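Local coordinates for protein catechol 1,2-dioxygenase (Burkholderia ambifaria, PDB 5VXT) that probably catalyses the iron(III)-dependent intradiol cleavage of catechol by dioxygen to cis,cis-muconate, and carries bound phospholipid at its helical dimer region, at residues V73-K78 with T222-D227; S179-T184 with L319-T324; S10-D15 with A58-D63. All blocks are in the same frame, centred on the assembly; numbering follows the deposited sequence. Where two conformers were deposited one is given.

Interaction 1 of 3, residues V73-K78 with T222-D227; sequences VNYLNK and TQQLLD. With PTY (phosphatidylethanolamine), chain I.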
loop_
_atom_site.group_PDB
_atom_site.type_symbol
_atom_site.label_atom_id
_atom_site.label_comp_id
_atom_site.label_asym_id
_atom_site.label_seq_id
_atom_site.Cartn_x
_atom_site.Cartn_y
_atom_site.Cartn_z
ATOM N N VAL B 73 -0.362 -5.679 -5.844
ATOM C CA VAL B 73 -1.256 -4.524 -5.877
ATOM C C VAL B 73 -2.535 -4.803 -5.102
ATOM O O VAL B 73 -2.987 -3.977 -4.299
ATOM C CB VAL B 73 -1.552 -4.134 -7.337
ATOM C CG1 VAL B 73 -2.703 -3.141 -7.400
ATOM C CG2 VAL B 73 -0.301 -3.540 -7.945
ATOM N N ASN B 74 -3.132 -5.977 -5.307
ATOM C CA ASN B 74 -4.350 -6.280 -4.566
ATOM C C ASN B 74 -4.074 -6.553 -3.095
ATOM O O ASN B 74 -4.956 -6.332 -2.258
ATOM C CB ASN B 74 -5.074 -7.446 -5.241
ATOM C CG ASN B 74 -5.808 -7.001 -6.500
ATOM O OD1 ASN B 74 -5.521 -7.462 -7.614
ATOM N ND2 ASN B 74 -6.744 -6.069 -6.326
ATOM N N TYR B 75 -2.862 -6.992 -2.759
ATOM C CA TYR B 75 -2.477 -7.079 -1.360
ATOM C C TYR B 75 -2.514 -5.705 -0.702
ATOM O O TYR B 75 -2.945 -5.577 0.450
ATOM C CB TYR B 75 -1.091 -7.706 -1.225
ATOM C CG TYR B 75 -0.584 -7.674 0.214
ATOM C CD1 TYR B 75 -0.977 -8.639 1.137
ATOM C CD2 TYR B 75 0.258 -6.654 0.645
ATOM C CE1 TYR B 75 -0.523 -8.597 2.459
ATOM C CE2 TYR B 75 0.712 -6.605 1.959
ATOM C CZ TYR B 75 0.319 -7.572 2.855
ATOM O OH TYR B 75 0.778 -7.515 4.157
ATOM N N LEU B 76 -2.077 -4.666 -1.416
ATOM C CA LEU B 76 -2.105 -3.323 -0.834
ATOM C C LEU B 76 -3.527 -2.866 -0.568
ATOM O O LEU B 76 -3.781 -2.159 0.411
ATOM C CB LEU B 76 -1.395 -2.324 -1.752
ATOM C CG LEU B 76 0.118 -2.453 -1.920
ATOM C CD1 LEU B 76 0.630 -1.394 -2.880
ATOM C CD2 LEU B 76 0.816 -2.325 -0.556
ATOM N N ASN B 77 -4.473 -3.256 -1.423
ATOM C CA ASN B 77 -5.866 -2.927 -1.157
ATOM C C ASN B 77 -6.326 -3.554 0.153
ATOM O O ASN B 77 -6.942 -2.885 0.992
ATOM C CB ASN B 77 -6.753 -3.367 -2.322
ATOM C CG ASN B 77 -6.789 -2.350 -3.444
ATOM O OD1 ASN B 77 -6.655 -1.143 -3.214
ATOM N ND2 ASN B 77 -6.988 -2.827 -4.674
ATOM N N LYS B 78 -6.024 -4.840 0.351
ATOM C CA LYS B 78 -6.391 -5.498 1.601
ATOM C C LYS B 78 -5.662 -4.878 2.790
ATOM O O LYS B 78 -6.240 -4.736 3.873
ATOM C CB LYS B 78 -6.097 -6.995 1.501
ATOM C CG LYS B 78 -6.365 -7.763 2.789
ATOM C CD LYS B 78 -6.393 -9.264 2.532
ATOM C CE LYS B 78 -6.144 -10.054 3.802
ATOM N NZ LYS B 78 -6.963 -9.551 4.935
ATOM N N THR B 222 -1.069 -8.193 7.455
ATOM C CA THR B 222 0.282 -8.339 7.986
ATOM C C THR B 222 0.594 -9.803 8.245
ATOM O O THR B 222 1.584 -10.342 7.735
ATOM C CB THR B 222 0.444 -7.518 9.265
ATOM O OG1 THR B 222 0.108 -6.153 8.990
ATOM C CG2 THR B 222 1.886 -7.595 9.766
ATOM N N GLN B 223 -0.274 -10.476 9.005
ATOM C CA GLN B 223 -0.058 -11.889 9.297
ATOM C C GLN B 223 -0.100 -12.738 8.035
ATOM O O GLN B 223 0.627 -13.731 7.933
ATOM C CB GLN B 223 -1.097 -12.392 10.293
ATOM C CG GLN B 223 -0.748 -13.744 10.868
ATOM C CD GLN B 223 0.554 -13.709 11.631
ATOM O OE1 GLN B 223 0.684 -12.983 12.617
ATOM N NE2 GLN B 223 1.536 -14.473 11.173
ATOM N N GLN B 224 -0.950 -12.373 7.075
ATOM C CA GLN B 224 -0.997 -13.105 5.813
ATOM C C GLN B 224 0.364 -13.102 5.127
ATOM O O GLN B 224 0.854 -14.155 4.697
ATOM C CB GLN B 224 -2.074 -12.511 4.907
ATOM C CG GLN B 224 -2.141 -13.125 3.513
ATOM C CD GLN B 224 -3.245 -12.517 2.665
ATOM O OE1 GLN B 224 -4.427 -12.624 2.997
ATOM N NE2 GLN B 224 -2.864 -11.868 1.571
ATOM N N LEU B 225 1.002 -11.932 5.028
ATOM C CA LEU B 225 2.324 -11.870 4.412
ATOM C C LEU B 225 3.371 -12.558 5.278
ATOM O O LEU B 225 4.219 -13.295 4.762
ATOM C CB LEU B 225 2.722 -10.415 4.140
ATOM C CG LEU B 225 4.113 -10.168 3.547
ATOM C CD1 LEU B 225 4.322 -10.992 2.287
ATOM C CD2 LEU B 225 4.330 -8.682 3.243
ATOM N N LEU B 226 3.342 -12.318 6.597
ATOM C CA LEU B 226 4.245 -13.031 7.498
ATOM C C LEU B 226 4.102 -14.542 7.341
ATOM O O LEU B 226 5.100 -15.269 7.256
ATOM C CB LEU B 226 3.989 -12.619 8.951
ATOM C CG LEU B 226 4.347 -11.182 9.315
ATOM C CD1 LEU B 226 4.071 -10.950 10.788
ATOM C CD2 LEU B 226 5.804 -10.905 9.002
ATOM N N ASP B 227 2.859 -15.035 7.310
ATOM C CA ASP B 227 2.641 -16.460 7.069
ATOM C C ASP B 227 3.325 -16.912 5.785
ATOM O O ASP B 227 3.979 -17.965 5.753
ATOM C CB ASP B 227 1.144 -16.773 7.005
ATOM C CG ASP B 227 0.472 -16.735 8.372
ATOM O OD1 ASP B 227 -0.778 -16.670 8.415
ATOM O OD2 ASP B 227 1.187 -16.778 9.397
HETATM C C1 PTY I . 1.053 -14.113 -4.118
HETATM C C2 PTY I . -4.331 -14.237 -0.434
HETATM C C3 PTY I . -4.129 -15.017 -1.728
HETATM O O4 PTY I . 2.462 -13.925 -4.071
HETATM C C5 PTY I . -0.971 -14.159 -2.663
HETATM C C6 PTY I . 0.498 -13.770 -2.739
HETATM O O7 PTY I . 0.639 -12.368 -2.503
HETATM C C8 PTY I . 0.713 -12.036 -1.085
HETATM O O10 PTY I . 0.389 -12.852 -0.230
HETATM C C11 PTY I . 1.189 -10.661 -0.688
HETATM C C12 PTY I . 2.621 -10.471 -1.166
HETATM C C13 PTY I . 2.832 -9.020 -1.558
HETATM C C14 PTY I . 4.094 -8.423 -0.958
HETATM C C15 PTY I . 4.057 -6.920 -1.182
HETATM C C16 PTY I . 4.823 -6.170 -0.102
HETATM C C17 PTY I . 6.301 -6.036 -0.447
HETATM C C18 PTY I . 7.008 -5.315 0.689
HETATM C C19 PTY I . 8.437 -4.955 0.322
HETATM C C20 PTY I . 8.899 -3.769 1.153
HETATM C C21 PTY I . 8.020 -2.554 0.893
HETATM C C22 PTY I . 8.238 -2.026 -0.522
HETATM C C23 PTY I . 7.275 -0.884 -0.839
HETATM C C24 PTY I . 7.885 0.138 -1.792
HETATM C C25 PTY I . 8.152 -0.447 -3.173
HETATM C C26 PTY I . 8.970 0.535 -4.004
HETATM C C27 PTY I . 10.243 0.933 -3.264
HETATM C C28 PTY I . 11.491 0.517 -4.032
HETATM C C29 PTY I . 11.537 -0.982 -4.227
HETATM C C30 PTY I . 3.246 -13.781 -5.279
HETATM C C31 PTY I . 4.721 -13.474 -5.186
HETATM O O30 PTY I . 2.694 -13.906 -6.360
HETATM C C32 PTY I . 4.903 -12.178 -4.413
HETATM C C33 PTY I . 3.959 -11.127 -4.975
HETATM C C34 PTY I . 4.733 -9.949 -5.544
HETATM C C35 PTY I . 5.038 -8.943 -4.445
HETATM C C36 PTY I . 5.657 -7.686 -5.036
HETATM C C37 PTY I . 4.782 -7.151 -6.158
HETATM C C38 PTY I . 5.253 -5.770 -6.587
HETATM C C39 PTY I . 4.077 -4.936 -7.075
HETATM C C40 PTY I . 3.306 -4.330 -5.911
HETATM C C41 PTY I . 3.854 -2.951 -5.573
HETATM C C42 PTY I . 4.856 -3.049 -4.431
HETATM C C43 PTY I . 4.220 -3.726 -3.223
HETATM C C44 PTY I . 4.525 -2.976 -1.943
HETATM P P1 PTY I . -3.090 -14.663 -4.150
HETATM O O11 PTY I . -3.776 -14.124 -2.789
HETATM O O12 PTY I . -3.601 -13.824 -5.299
HETATM O O13 PTY I . -3.261 -16.165 -4.190
HETATM O O14 PTY I . -1.528 -14.304 -3.965
HETATM N N1 PTY I . -5.592 -13.524 -0.477
#

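Interaction 2 of 3, residues S179-T184 with L319-T324; sequences SHFDPT and LRASAT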
loop_
_atom_site.group_PDB
_atom_site.type_symbol
_atom_site.label_atom_id
_atom_site.label_comp_id
_atom_site.label_asym_id
_atom_site.label_seq_id
_atom_site.Cartn_x
_atom_site.Cartn_y
_atom_site.Cartn_z
ATOM N N SER B 179 -6.669 -0.893 24.678
ATOM C CA SER B 179 -7.888 -0.104 24.581
ATOM C C SER B 179 -7.853 0.745 23.311
ATOM O O SER B 179 -6.785 1.104 22.811
ATOM C CB SER B 179 -8.065 0.772 25.824
ATOM O OG SER B 179 -6.985 1.667 25.977
ATOM N N HIS B 180 -9.046 1.007 22.765
ATOM C CA HIS B 180 -9.267 1.693 21.493
ATOM C C HIS B 180 -8.964 0.785 20.301
ATOM O O HIS B 180 -9.300 1.132 19.166
ATOM C CB HIS B 180 -8.444 2.986 21.393
ATOM C CG HIS B 180 -9.087 4.048 20.553
ATOM N ND1 HIS B 180 -10.121 4.836 21.014
ATOM C CD2 HIS B 180 -8.844 4.452 19.283
ATOM C CE1 HIS B 180 -10.487 5.678 20.063
ATOM N NE2 HIS B 180 -9.729 5.467 19.002
ATOM N N PHE B 181 -8.349 -0.382 20.541
ATOM C CA PHE B 181 -7.993 -1.317 19.475
ATOM C C PHE B 181 -8.372 -2.747 19.834
ATOM O O PHE B 181 -7.733 -3.694 19.363
ATOM C CB PHE B 181 -6.497 -1.266 19.156
ATOM C CG PHE B 181 -5.991 0.089 18.797
ATOM C CD1 PHE B 181 -5.402 0.899 19.761
ATOM C CD2 PHE B 181 -6.089 0.554 17.491
ATOM C CE1 PHE B 181 -4.929 2.157 19.432
ATOM C CE2 PHE B 181 -5.620 1.806 17.155
ATOM C CZ PHE B 181 -5.039 2.611 18.122
ATOM N N ASP B 182 -9.388 -2.934 20.674
ATOM C CA ASP B 182 -9.739 -4.276 21.128
ATOM C C ASP B 182 -10.755 -4.897 20.178
ATOM O O ASP B 182 -11.878 -4.386 20.070
ATOM C CB ASP B 182 -10.293 -4.237 22.542
ATOM C CG ASP B 182 -10.382 -5.619 23.177
ATOM O OD1 ASP B 182 -10.737 -6.593 22.469
ATOM O OD2 ASP B 182 -10.090 -5.735 24.389
ATOM N N PRO B 183 -10.424 -5.995 19.491
ATOM C CA PRO B 183 -11.367 -6.598 18.542
ATOM C C PRO B 183 -12.445 -7.453 19.187
ATOM O O PRO B 183 -13.294 -7.987 18.467
ATOM C CB PRO B 183 -10.449 -7.451 17.654
ATOM C CG PRO B 183 -9.368 -7.882 18.582
ATOM C CD PRO B 183 -9.142 -6.720 19.531
ATOM N N THR B 184 -12.438 -7.607 20.513
ATOM C CA THR B 184 -13.453 -8.393 21.197
ATOM C C THR B 184 -14.488 -7.546 21.919
ATOM O O THR B 184 -15.566 -8.056 22.239
ATOM C CB THR B 184 -12.802 -9.348 22.210
ATOM O OG1 THR B 184 -11.979 -8.605 23.117
ATOM C CG2 THR B 184 -11.951 -10.380 21.496
ATOM N N LEU B 319 0.279 10.036 12.001
ATOM C CA LEU B 319 -1.126 9.901 12.367
ATOM C C LEU B 319 -1.253 9.101 13.655
ATOM O O LEU B 319 -0.778 7.965 13.743
ATOM C CB LEU B 319 -1.922 9.226 11.250
ATOM C CG LEU B 319 -2.452 10.069 10.092
ATOM C CD1 LEU B 319 -3.509 9.278 9.321
ATOM C CD2 LEU B 319 -3.017 11.394 10.580
ATOM N N ARG B 320 -1.884 9.703 14.661
ATOM C CA ARG B 320 -2.073 9.069 15.957
ATOM C C ARG B 320 -3.522 9.222 16.388
ATOM O O ARG B 320 -4.128 10.281 16.197
ATOM C CB ARG B 320 -1.134 9.672 17.014
ATOM C CG ARG B 320 0.327 9.250 16.851
ATOM C CD ARG B 320 1.272 10.334 17.366
ATOM N NE ARG B 320 2.689 9.961 17.302
ATOM C CZ ARG B 320 3.675 10.821 17.046
ATOM N NH1 ARG B 320 3.407 12.106 16.816
ATOM N NH2 ARG B 320 4.929 10.395 17.006
ATOM N N ALA B 321 -4.074 8.154 16.958
ATOM C CA ALA B 321 -5.434 8.182 17.472
ATOM C C ALA B 321 -5.529 9.087 18.697
ATOM O O ALA B 321 -4.533 9.376 19.363
ATOM C CB ALA B 321 -5.898 6.771 17.840
ATOM N N SER B 322 -6.755 9.526 18.991
ATOM C CA SER B 322 -7.039 10.324 20.175
ATOM C C SER B 322 -8.409 9.942 20.719
ATOM O O SER B 322 -9.276 9.465 19.982
ATOM C CB SER B 322 -7.007 11.824 19.873
ATOM O OG SER B 322 -8.155 12.205 19.140
ATOM N N ALA B 323 -8.600 10.167 22.019
ATOM C CA ALA B 323 -9.834 9.765 22.678
ATOM C C ALA B 323 -10.281 10.822 23.676
ATOM O O ALA B 323 -9.508 11.694 24.088
ATOM C CB ALA B 323 -9.679 8.414 23.392
ATOM N N THR B 324 -11.550 10.706 24.067
ATOM C CA THR B 324 -12.227 11.605 24.998
ATOM C C THR B 324 -11.448 11.823 26.295
ATOM O O THR B 324 -11.637 11.103 27.278
ATOM C CB THR B 324 -13.635 11.060 25.343
ATOM O OG1 THR B 324 -14.333 10.733 24.133
ATOM C CG2 THR B 324 -14.440 12.083 26.124
#

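Interaction 3 of 3, residues S10-D15 with A58-D63; sequences SVKVFD and AIDDLD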
loop_
_atom_site.group_PDB
_atom_site.type_symbol
_atom_site.label_atom_id
_atom_site.label_comp_id
_atom_site.label_asym_id
_atom_site.label_seq_id
_atom_site.Cartn_x
_atom_site.Cartn_y
_atom_site.Cartn_z
ATOM N N SER B 10 14.413 -13.718 -18.167
ATOM C CA SER B 10 13.811 -12.391 -18.159
ATOM C C SER B 10 14.255 -11.613 -19.394
ATOM O O SER B 10 15.427 -11.649 -19.782
ATOM C CB SER B 10 14.207 -11.647 -16.873
ATOM O OG SER B 10 13.616 -10.360 -16.786
ATOM N N VAL B 11 13.312 -10.942 -20.048
ATOM C CA VAL B 11 13.654 -9.982 -21.090
ATOM C C VAL B 11 13.806 -8.616 -20.423
ATOM O O VAL B 11 12.907 -8.153 -19.711
ATOM C CB VAL B 11 12.606 -9.961 -22.214
ATOM C CG1 VAL B 11 11.232 -9.585 -21.677
ATOM C CG2 VAL B 11 13.033 -9.008 -23.320
ATOM N N LYS B 12 14.955 -7.985 -20.616
ATOM C CA LYS B 12 15.323 -6.805 -19.840
ATOM C C LYS B 12 14.982 -5.537 -20.607
ATOM O O LYS B 12 15.427 -5.361 -21.747
ATOM C CB LYS B 12 16.815 -6.828 -19.519
ATOM C CG LYS B 12 17.327 -8.155 -19.003
ATOM C CD LYS B 12 16.769 -8.493 -17.627
ATOM C CE LYS B 12 17.570 -9.629 -17.004
ATOM N NZ LYS B 12 17.491 -9.663 -15.516
ATOM N N VAL B 13 14.214 -4.644 -19.974
ATOM C CA VAL B 13 13.780 -3.424 -20.646
ATOM C C VAL B 13 14.110 -2.171 -19.844
ATOM O O VAL B 13 13.901 -1.062 -20.336
ATOM C CB VAL B 13 12.267 -3.451 -20.940
ATOM C CG1 VAL B 13 11.906 -4.617 -21.857
ATOM C CG2 VAL B 13 11.469 -3.505 -19.628
ATOM N N PHE B 14 14.626 -2.316 -18.617
ATOM C CA PHE B 14 14.644 -1.161 -17.724
ATOM C C PHE B 14 15.493 -0.021 -18.284
ATOM O O PHE B 14 15.123 1.152 -18.162
ATOM C CB PHE B 14 15.139 -1.566 -16.337
ATOM C CG PHE B 14 15.250 -0.407 -15.392
ATOM C CD1 PHE B 14 14.123 0.108 -14.774
ATOM C CD2 PHE B 14 16.474 0.195 -15.159
ATOM C CE1 PHE B 14 14.226 1.192 -13.915
ATOM C CE2 PHE B 14 16.590 1.290 -14.290
ATOM C CZ PHE B 14 15.463 1.785 -13.676
ATOM N N ASP B 15 16.624 -0.336 -18.906
ATOM C CA ASP B 15 17.515 0.724 -19.356
ATOM C C ASP B 15 17.079 1.365 -20.666
ATOM O O ASP B 15 17.752 2.293 -21.127
ATOM C CB ASP B 15 18.936 0.192 -19.496
ATOM C CG ASP B 15 19.548 -0.124 -18.162
ATOM O OD1 ASP B 15 20.271 -1.133 -18.051
ATOM O OD2 ASP B 15 19.266 0.628 -17.211
ATOM N N ALA B 58 13.553 -3.829 -10.131
ATOM C CA ALA B 58 13.416 -5.110 -9.445
ATOM C C ALA B 58 12.500 -6.060 -10.214
ATOM O O ALA B 58 12.742 -7.272 -10.235
ATOM C CB ALA B 58 12.898 -4.883 -8.022
ATOM N N ILE B 59 11.434 -5.533 -10.832
ATOM C CA ILE B 59 10.581 -6.359 -11.686
ATOM C C ILE B 59 11.386 -6.915 -12.854
ATOM O O ILE B 59 11.280 -8.104 -13.198
ATOM C CB ILE B 59 9.361 -5.542 -12.165
ATOM C CG1 ILE B 59 8.401 -5.295 -10.995
ATOM C CG2 ILE B 59 8.634 -6.241 -13.330
ATOM C CD1 ILE B 59 7.376 -4.212 -11.260
ATOM N N ASP B 60 12.209 -6.069 -13.478
ATOM C CA ASP B 60 13.075 -6.524 -14.565
ATOM C C ASP B 60 14.039 -7.604 -14.080
ATOM O O ASP B 60 14.133 -8.684 -14.679
ATOM C CB ASP B 60 13.836 -5.322 -15.137
ATOM C CG ASP B 60 13.944 -5.332 -16.655
ATOM O OD1 ASP B 60 14.991 -4.871 -17.149
ATOM O OD2 ASP B 60 13.009 -5.787 -17.361
ATOM N N ASP B 61 14.724 -7.350 -12.956
ATOM C CA ASP B 61 15.804 -8.238 -12.519
ATOM C C ASP B 61 15.275 -9.606 -12.110
ATOM O O ASP B 61 15.860 -10.639 -12.457
ATOM C CB ASP B 61 16.576 -7.614 -11.356
ATOM C CG ASP B 61 17.503 -6.489 -11.792
ATOM O OD1 ASP B 61 17.750 -6.332 -13.004
ATOM O OD2 ASP B 61 17.988 -5.756 -10.906
ATOM N N LEU B 62 14.190 -9.634 -11.341
ATOM C CA LEU B 62 13.638 -10.880 -10.828
ATOM C C LEU B 62 12.552 -11.461 -11.724
ATOM O O LEU B 62 11.982 -12.504 -11.375
ATOM C CB LEU B 62 13.084 -10.668 -9.415
ATOM C CG LEU B 62 14.099 -10.218 -8.354
ATOM C CD1 LEU B 62 13.438 -10.077 -6.982
ATOM C CD2 LEU B 62 15.260 -11.193 -8.303
ATOM N N ASP B 63 12.263 -10.820 -12.861
ATOM C CA ASP B 63 11.184 -11.208 -13.774
ATOM C C ASP B 63 9.873 -11.396 -13.018
ATOM O O ASP B 63 9.236 -12.449 -13.063
ATOM C CB ASP B 63 11.536 -12.476 -14.551
ATOM C CG ASP B 63 10.714 -12.620 -15.821
ATOM O OD1 ASP B 63 10.835 -13.667 -16.486
ATOM O OD2 ASP B 63 9.958 -11.678 -16.165
HETATM O O HOH W 1 10.374 -11.678 -19.050
#

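Interaction 1 of 3, residues V73-K78 with T222-D227
A lipid-lined meeting of two helices, with Tyr75 and Lys78 facing Gln224 and Leu225, joins helix 66-81 of the N-terminal helical region to helix 221-229 of the dioxygenase region. The two segments run roughly antiparallel, at 141°, and their axes come no closer than 11.2 Å, so long side chains must span the gap. Tyr75 does most of this. Its CG stands anti to the backbone N (chi1 174°), and the phenol crosses Leu225 at about a right angle, with OH 3.5 Å from Leu225 CB; that hydroxyl is tied to the carbonyl of Ala221, one residue before the second segment. Gln224 slides past the ring in the opposite direction, its NE2 lying at the ring edge, 3.8 Å from Tyr75 CD1. On the amide's other branch, Gln224 OE1 meets Lys78 CE at 3.2 Å, while the ammonium group of Lys78 turns to Asp82 in a salt bridge and to the carbonyl of Gln219. Phosphatidylethanolamine packs against both helices: its C11 approaches Tyr75 CD1 to 3.5 Å, its headgroup carbon C2 lies 3.4 Å from Gln224 NE2, and its acyl carbon C12 sits 3.9 Å from Leu225 CD1. Apolar groups thus face the chain and an amide faces the headgroup, an arrangement characteristic of the phospholipid-binding helical region of intradiol catechol dioxygenases.

Interaction 2 of 3, residues S179-T184 with L319-T324
His180 and Phe181 meet the C-terminal tail through van der Waals contacts at the protein surface. The methyl group of Ala321 is shared by both rings: CB lies 4.0 Å from His180 CD2 and 4.3 Å from Phe181 CZ, approaching each ring obliquely. Phe181 presents the far end of its ring, whereas the imidazole reaches further down the tail, where His180 ND1 lies 4.3 Å from Ala323 CB. One polar atom of the tail joins this group, the carbonyl O of Ser322, at 4.0 Å from His180 CE1. With no approach closer than this and 140 Å² buried in all, the contact is light. The tail is itself held in a short parallel pairing, Ala321 and Ala323 bonding through their backbones to Ala126 of strand 125-126, and Val125 of that strand touches His180, Phe181 and Ala323. The loop 179-184 follows directly on Tyr178, a ligand of the iron(III), so the tail packs against the chain just beyond the metal site of the dioxygenase domain. Hydrogen bonds act inside the loop. Asp182 OD1 accepts from Thr184 N at 2.8 Å, an Asx turn in which the oxygen is met on its anti side, 20° out of the carboxylate plane. Asp182 OD2 is held by Gln187, and Ser179 OG donates to the carbonyl of Asn191.

Interaction 3 of 3, residues S10-D15 with A58-D63
Ser10 to Phe14 wrap the C-terminal end of helix 42-62, which finishes in a Schellman motif with Asp63 at positive phi, and the grip centres on the buried carboxylate of Asp60. Val13 N points between its two oxygens, bonding to Asp60 OD1 at 2.9 Å and to Asp60 OD2 at 3.1 Å, each through the syn lone pair. Phe14 N adds a bond to Asp60 OD1 at 3.0 Å, but from above, 58° out of the carboxylate plane, so OD1 takes two backbone donors. Asp60 OD2 also forms a salt bridge with Arg101 of the second subunit, which probably stabilises the negative charge and carries the clasp into the dimer interface. Beyond the carboxylate, Lys12 crosses Asp60 obliquely and brings NZ to 4.2 Å from Asp61 OD1, too far for a salt bridge; Asp61 pairs instead with Arg50 of the second subunit. At the helix end a water accepts from Val11 N and donates to Asp63 OD2, itself bridged to Arg101 of the second subunit. Ser10 completes the clasp: with OG anti to the backbone N (chi1 -178°), the hydroxyl donates to Asp60 O at 2.7 Å, lying in the carbonyl plane with a C=O...donor angle of 153°.

Overall arrangement
The three contacts illustrate how one chain divides a helical, lipid-binding dimer region from a catalytic beta region. Interactions 1 and 3 lie on the same side of the chain's centre, about 24 Å apart between centres, on the successive helices 66-81 and 42-62, and both touch the second subunit. Interaction 2 lies about 43 Å from interaction 3 and about 22 Å from interaction 1, centre to centre. Interactions 1 and 2 both lie near the active site: the side chains of Thr222 and Phe181 are each about 8 Å from the bound catechol, and Phe181 is about 9 Å from the iron(III). Their segments alternate along the chain, whereas interaction 3 closes before either opens.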